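PDB 2D4R: coenzyme Q-binding protein COQ10 START domain-containing protein from Thermus thermophilus, which is of unknown function but, as a putative member of the START superfamily, probably binds a lipid or similar hydrophobic ligand. Local coordinates for residues W62-E67 against D85-T90; E66-D69 against R74-F77. All coordinates share one frame; numbering follows the deposited sequence.

Overall arrangement
Both contacts start from strand 58-69 of the antiparallel sheet. Interaction 1 (62-67 with 85-90) is buried. It reaches past the intervening strand 74-82 to strand 86-95, so side chains alone, with one water, make the contact. Interaction 2 (66-69 with 74-77) joins direct neighbours near the end of a beta hairpin and is only partly buried. Backbone hydrogen bonds carry it, with Trp68 and Asn75 on the buried face and charged residues on the other. The two share Glu66 and Glu67, and their centres lie about 10 Å apart. Strand 74-82 ties them together: Gly89 N lies 3.1 Å from Phe77 O, a probable hydrogen bond.

Interaction 1: residues W62-E67 against D85-T90; sequences WLEEEE and DRYEGT
Trp62 and Tyr87 form the aromatic part of this contact. The five-membered ring of Trp62 and the Tyr87 ring have centroids 4.2 Å apart, with planes at 41°, so the pair is oblique. Trp62 CZ2 lies 3.4 Å from Tyr87 CZ. Trp62 CG sits between its backbone N and carbonyl carbon (chi1 71°), which carries the indole toward strand 86-95. The ring of Trp51, on strand 46-55, stacks with the indole.

The polar part centres on Glu64. Trp62 NE1 donates to Glu64 OE2 over 3.1 Å, almost straight at 174° and in the indole plane. The bond meets OE2 on its anti side, tilted out of the carboxylate plane. The same OE2 lies 3.2 Å from Tyr87 CE2, near the plane of the phenol ring at its edge. A water donates to Glu64 OE2 at 2.9 Å and is hydrogen-bonded to Tyr87 OH at 3.0 Å, bridging the two strands. Replacing Trp62 with an alanine would probably leave Glu64 OE2 without its indole donor and open a gap over the Tyr87 face.

Strand 74-82 runs between these strands. The curved antiparallel sheet and long helix 120-144 are the helix-grip arrangement of Bet v 1-like and START proteins, whose interior sheet face commonly lines a ligand cavity.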
loop_
_atom_site.group_PDB
_atom_site.type_symbol
_atom_site.label_atom_id
_atom_site.label_comp_id
_atom_site.label_asym_id
_atom_site.label_seq_id
_atom_site.Cartn_x
_atom_site.Cartn_y
_atom_site.Cartn_z
ATOM N N TRP A 62 1.627 1.556 -12.088
ATOM C CA TRP A 62 2.239 0.242 -12.046
ATOM C C TRP A 62 1.208 -0.868 -11.900
ATOM O O TRP A 62 0.066 -0.633 -11.489
ATOM C CB TRP A 62 3.280 0.164 -10.917
ATOM C CG TRP A 62 2.715 0.152 -9.537
ATOM C CD1 TRP A 62 2.549 -0.945 -8.722
ATOM C CD2 TRP A 62 2.285 1.287 -8.772
ATOM N NE1 TRP A 62 2.051 -0.558 -7.499
ATOM C CE2 TRP A 62 1.880 0.803 -7.499
ATOM C CE3 TRP A 62 2.203 2.669 -9.033
ATOM C CZ2 TRP A 62 1.410 1.651 -6.491
ATOM C CZ3 TRP A 62 1.736 3.511 -8.029
ATOM C CH2 TRP A 62 1.346 2.996 -6.768
ATOM N N LEU A 63 1.616 -2.078 -12.264
ATOM C CA LEU A 63 0.839 -3.257 -11.948
ATOM C C LEU A 63 1.451 -3.889 -10.707
ATOM O O LEU A 63 2.655 -3.816 -10.504
ATOM C CB LEU A 63 0.849 -4.223 -13.135
ATOM C CG LEU A 63 0.026 -3.688 -14.322
ATOM C CD1 LEU A 63 0.527 -4.270 -15.636
ATOM C CD2 LEU A 63 -1.446 -4.028 -14.119
ATOM N N GLU A 64 0.612 -4.484 -9.868
ATOM C CA GLU A 64 1.061 -4.997 -8.583
ATOM C C GLU A 64 0.473 -6.370 -8.338
ATOM O O GLU A 64 -0.717 -6.590 -8.534
ATOM C CB GLU A 64 0.641 -4.052 -7.453
ATOM C CG GLU A 64 1.272 -4.378 -6.102
ATOM C CD GLU A 64 0.860 -3.403 -5.017
ATOM O OE1 GLU A 64 0.023 -3.767 -4.167
ATOM O OE2 GLU A 64 1.368 -2.268 -5.019
ATOM N N GLU A 65 1.321 -7.291 -7.910
ATOM C CA GLU A 65 0.869 -8.608 -7.507
ATOM C C GLU A 65 0.938 -8.678 -5.981
ATOM O O GLU A 65 1.982 -8.419 -5.375
ATOM C CB GLU A 65 1.753 -9.702 -8.155
ATOM C CG GLU A 65 1.808 -9.633 -9.712
ATOM C CD GLU A 65 2.432 -10.867 -10.399
ATOM O OE1 GLU A 65 3.305 -11.535 -9.804
ATOM O OE2 GLU A 65 2.052 -11.166 -11.555
ATOM N N GLU A 66 -0.183 -9.006 -5.355
ATOM C CA GLU A 66 -0.178 -9.242 -3.920
ATOM C C GLU A 66 -0.559 -10.673 -3.575
ATOM O O GLU A 66 -1.503 -11.241 -4.124
ATOM C CB GLU A 66 -1.106 -8.255 -3.195
ATOM C CG GLU A 66 -2.402 -7.960 -3.894
ATOM C CD GLU A 66 -2.345 -6.669 -4.682
ATOM O OE1 GLU A 66 -2.982 -6.595 -5.753
ATOM O OE2 GLU A 66 -1.661 -5.726 -4.228
ATOM N N GLU A 67 0.214 -11.254 -2.666
ATOM C CA GLU A 67 -0.050 -12.582 -2.148
ATOM C C GLU A 67 -0.584 -12.386 -0.741
ATOM O O GLU A 67 0.071 -11.742 0.100
ATOM C CB GLU A 67 1.242 -13.401 -2.115
ATOM C CG GLU A 67 1.053 -14.890 -1.899
ATOM C CD GLU A 67 2.367 -15.612 -1.620
ATOM O OE1 GLU A 67 3.208 -15.069 -0.860
ATOM O OE2 GLU A 67 2.559 -16.721 -2.162
ATOM N N ASP A 85 11.225 0.367 -11.218
ATOM C CA ASP A 85 12.063 -0.790 -11.485
ATOM C C ASP A 85 11.797 -1.815 -10.415
ATOM O O ASP A 85 11.882 -3.023 -10.647
ATOM C CB ASP A 85 13.535 -0.412 -11.455
ATOM C CG ASP A 85 13.884 0.636 -12.494
ATOM O OD1 ASP A 85 14.737 1.491 -12.187
ATOM O OD2 ASP A 85 13.305 0.608 -13.605
ATOM N N ARG A 86 11.466 -1.324 -9.231
ATOM C CA ARG A 86 11.170 -2.194 -8.112
ATOM C C ARG A 86 10.117 -1.536 -7.230
ATOM O O ARG A 86 10.210 -0.348 -6.908
ATOM C CB ARG A 86 12.456 -2.453 -7.329
ATOM C CG ARG A 86 12.341 -3.417 -6.175
ATOM C CD ARG A 86 13.707 -3.576 -5.518
ATOM N NE ARG A 86 13.772 -4.712 -4.609
ATOM C CZ ARG A 86 14.822 -5.004 -3.848
ATOM N NH1 ARG A 86 15.909 -4.238 -3.880
ATOM N NH2 ARG A 86 14.788 -6.069 -3.060
ATOM N N TYR A 87 9.099 -2.310 -6.869
ATOM C CA TYR A 87 8.067 -1.843 -5.967
ATOM C C TYR A 87 7.472 -3.028 -5.221
ATOM O O TYR A 87 6.634 -3.757 -5.747
ATOM C CB TYR A 87 6.980 -1.128 -6.748
ATOM C CG TYR A 87 5.983 -0.386 -5.886
ATOM C CD1 TYR A 87 6.095 0.993 -5.683
ATOM C CD2 TYR A 87 4.894 -1.046 -5.330
ATOM C CE1 TYR A 87 5.131 1.690 -4.956
ATOM C CE2 TYR A 87 3.926 -0.362 -4.594
ATOM C CZ TYR A 87 4.044 1.001 -4.411
ATOM O OH TYR A 87 3.073 1.666 -3.680
ATOM N N GLU A 88 7.907 -3.209 -3.980
ATOM C CA GLU A 88 7.590 -4.424 -3.250
ATOM C C GLU A 88 7.657 -4.222 -1.738
ATOM O O GLU A 88 8.294 -3.277 -1.236
ATOM C CB GLU A 88 8.563 -5.538 -3.655
ATOM C CG GLU A 88 10.000 -5.282 -3.223
ATOM C CD GLU A 88 10.960 -6.357 -3.698
ATOM O OE1 GLU A 88 11.802 -6.049 -4.561
ATOM O OE2 GLU A 88 10.878 -7.507 -3.217
ATOM N N GLY A 89 7.008 -5.126 -1.012
ATOM C CA GLY A 89 6.992 -4.996 0.424
ATOM C C GLY A 89 5.961 -5.878 1.091
ATOM O O GLY A 89 5.524 -6.885 0.544
ATOM N N THR A 90 5.559 -5.500 2.287
ATOM C CA THR A 90 4.626 -6.319 3.030
ATOM C C THR A 90 3.670 -5.408 3.769
ATOM O O THR A 90 4.042 -4.313 4.166
ATOM C CB THR A 90 5.356 -7.198 4.055
ATOM O OG1 THR A 90 5.992 -6.349 5.009
ATOM C CG2 THR A 90 6.405 -8.082 3.365
HETATM O O HOH W 1 0.726 -0.094 -3.215
#

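Interaction 2: residues E66-D69 against R74-F77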
loop_
_atom_site.group_PDB
_atom_site.type_symbol
_atom_site.label_atom_id
_atom_site.label_comp_id
_atom_site.label_asym_id
_atom_site.label_seq_id
_atom_site.Cartn_x
_atom_site.Cartn_y
_atom_site.Cartn_z
ATOM N N GLU A 66 -0.183 -9.006 -5.355
ATOM C CA GLU A 66 -0.178 -9.242 -3.920
ATOM C C GLU A 66 -0.559 -10.673 -3.575
ATOM O O GLU A 66 -1.503 -11.241 -4.124
ATOM C CB GLU A 66 -1.106 -8.255 -3.195
ATOM C CG GLU A 66 -2.402 -7.960 -3.894
ATOM C CD GLU A 66 -2.345 -6.669 -4.682
ATOM O OE1 GLU A 66 -2.982 -6.595 -5.753
ATOM O OE2 GLU A 66 -1.661 -5.726 -4.228
ATOM N N GLU A 67 0.214 -11.254 -2.666
ATOM C CA GLU A 67 -0.050 -12.582 -2.148
ATOM C C GLU A 67 -0.584 -12.386 -0.741
ATOM O O GLU A 67 0.071 -11.742 0.100
ATOM C CB GLU A 67 1.242 -13.401 -2.115
ATOM C CG GLU A 67 1.053 -14.890 -1.899
ATOM C CD GLU A 67 2.367 -15.612 -1.620
ATOM O OE1 GLU A 67 3.208 -15.069 -0.860
ATOM O OE2 GLU A 67 2.559 -16.721 -2.162
ATOM N N TRP A 68 -1.776 -12.931 -0.502
ATOM C CA TRP A 68 -2.492 -12.737 0.749
ATOM C C TRP A 68 -2.353 -13.969 1.634
ATOM O O TRP A 68 -2.637 -15.091 1.205
ATOM C CB TRP A 68 -3.972 -12.447 0.460
ATOM C CG TRP A 68 -4.198 -11.127 -0.248
ATOM C CD1 TRP A 68 -4.438 -10.940 -1.577
ATOM C CD2 TRP A 68 -4.164 -9.818 0.337
ATOM N NE1 TRP A 68 -4.552 -9.602 -1.862
ATOM C CE2 TRP A 68 -4.389 -8.888 -0.706
ATOM C CE3 TRP A 68 -3.962 -9.336 1.644
ATOM C CZ2 TRP A 68 -4.421 -7.503 -0.488
ATOM C CZ3 TRP A 68 -3.991 -7.956 1.861
ATOM C CH2 TRP A 68 -4.220 -7.056 0.794
ATOM N N ASP A 69 -1.908 -13.752 2.866
ATOM C CA ASP A 69 -1.798 -14.820 3.830
ATOM C C ASP A 69 -2.912 -14.711 4.884
ATOM O O ASP A 69 -2.742 -14.081 5.932
ATOM C CB ASP A 69 -0.425 -14.765 4.488
ATOM C CG ASP A 69 -0.170 -15.941 5.382
ATOM O OD1 ASP A 69 -1.150 -16.588 5.804
ATOM O OD2 ASP A 69 1.009 -16.219 5.667
ATOM N N ARG A 74 -1.108 -11.442 6.977
ATOM C CA ARG A 74 -0.016 -10.721 6.322
ATOM C C ARG A 74 -0.226 -10.781 4.810
ATOM O O ARG A 74 -0.952 -11.636 4.303
ATOM C CB ARG A 74 1.357 -11.348 6.600
ATOM C CG ARG A 74 1.659 -11.892 7.973
ATOM C CD ARG A 74 3.167 -12.176 8.028
ATOM N NE ARG A 74 3.559 -13.029 9.144
ATOM C CZ ARG A 74 4.087 -14.244 9.020
ATOM N NH1 ARG A 74 4.297 -14.771 7.819
ATOM N NH2 ARG A 74 4.406 -14.936 10.105
ATOM N N ASN A 75 0.438 -9.881 4.097
ATOM C CA ASN A 75 0.436 -9.900 2.649
ATOM C C ASN A 75 1.842 -9.589 2.140
ATOM O O ASN A 75 2.627 -8.950 2.830
ATOM C CB ASN A 75 -0.561 -8.867 2.142
ATOM C CG ASN A 75 -0.124 -8.217 0.854
ATOM O OD1 ASN A 75 0.442 -7.125 0.858
ATOM N ND2 ASN A 75 -0.386 -8.882 -0.263
ATOM N N ARG A 76 2.165 -10.073 0.948
ATOM C CA ARG A 76 3.384 -9.675 0.255
ATOM C C ARG A 76 3.009 -9.170 -1.137
ATOM O O ARG A 76 2.128 -9.735 -1.782
ATOM C CB ARG A 76 4.338 -10.864 0.112
ATOM C CG ARG A 76 5.416 -10.937 1.153
ATOM C CD ARG A 76 6.083 -12.306 1.156
ATOM N NE ARG A 76 6.531 -12.657 2.500
ATOM C CZ ARG A 76 7.430 -11.960 3.188
ATOM N NH1 ARG A 76 7.781 -12.344 4.404
ATOM N NH2 ARG A 76 7.984 -10.879 2.657
ATOM N N PHE A 77 3.675 -8.115 -1.599
ATOM C CA PHE A 77 3.381 -7.571 -2.919
ATOM C C PHE A 77 4.638 -7.211 -3.693
ATOM O O PHE A 77 5.682 -6.941 -3.106
ATOM C CB PHE A 77 2.449 -6.346 -2.800
ATOM C CG PHE A 77 3.066 -5.167 -2.105
ATOM C CD1 PHE A 77 3.079 -5.088 -0.715
ATOM C CD2 PHE A 77 3.642 -4.139 -2.836
ATOM C CE1 PHE A 77 3.659 -4.009 -0.060
ATOM C CE2 PHE A 77 4.227 -3.050 -2.190
ATOM C CZ PHE A 77 4.233 -2.991 -0.794
#
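Arg74 pairs with Asp69 through two backbone bonds. Asp69 N donates to Arg74 O at 2.7 Å, and Arg74 N returns a longer bond of 3.3 Å to Asp69 O. Their side chains lie side by side, pointing the same way. Asp69 OD2 is 4.2 Å from Arg74 NH1 but well out of the guanidinium plane, so charge alone links them. Asp69 OD1 instead accepts from Asn72 N in the turn.

Asn75 faces Trp68 in a non-hydrogen-bonded pair. Its CB lies 3.5 Å from Trp68 CE3, and its ND2 sits over the centre of one indole face. Ring and amide planes are 33° apart. An unusual first torsion (chi1 146°) swings the amide back toward Glu66 and Glu67, where ND2 gives Glu67 O a weak bond of 2.9 Å.

Arg76 pairs with Glu67. Glu67 N donates to Arg76 O at 2.6 Å, and Arg76 N to Glu67 O at 2.8 Å. The Glu67 carboxylate has its salt bridge with Arg46, on the next strand.

Phe77 closes the segment opposite Glu66, the two CB atoms 4.1 Å apart. Glu66 OE1 is hydrogen-bonded to the hydroxyls of Ser49 and Thr47.

Thus Glu67 O takes one main-chain and one weak side-chain donor. The backbone bonds fix the hairpin register, while the acidic and basic side chains across it probably add only diffuse attraction.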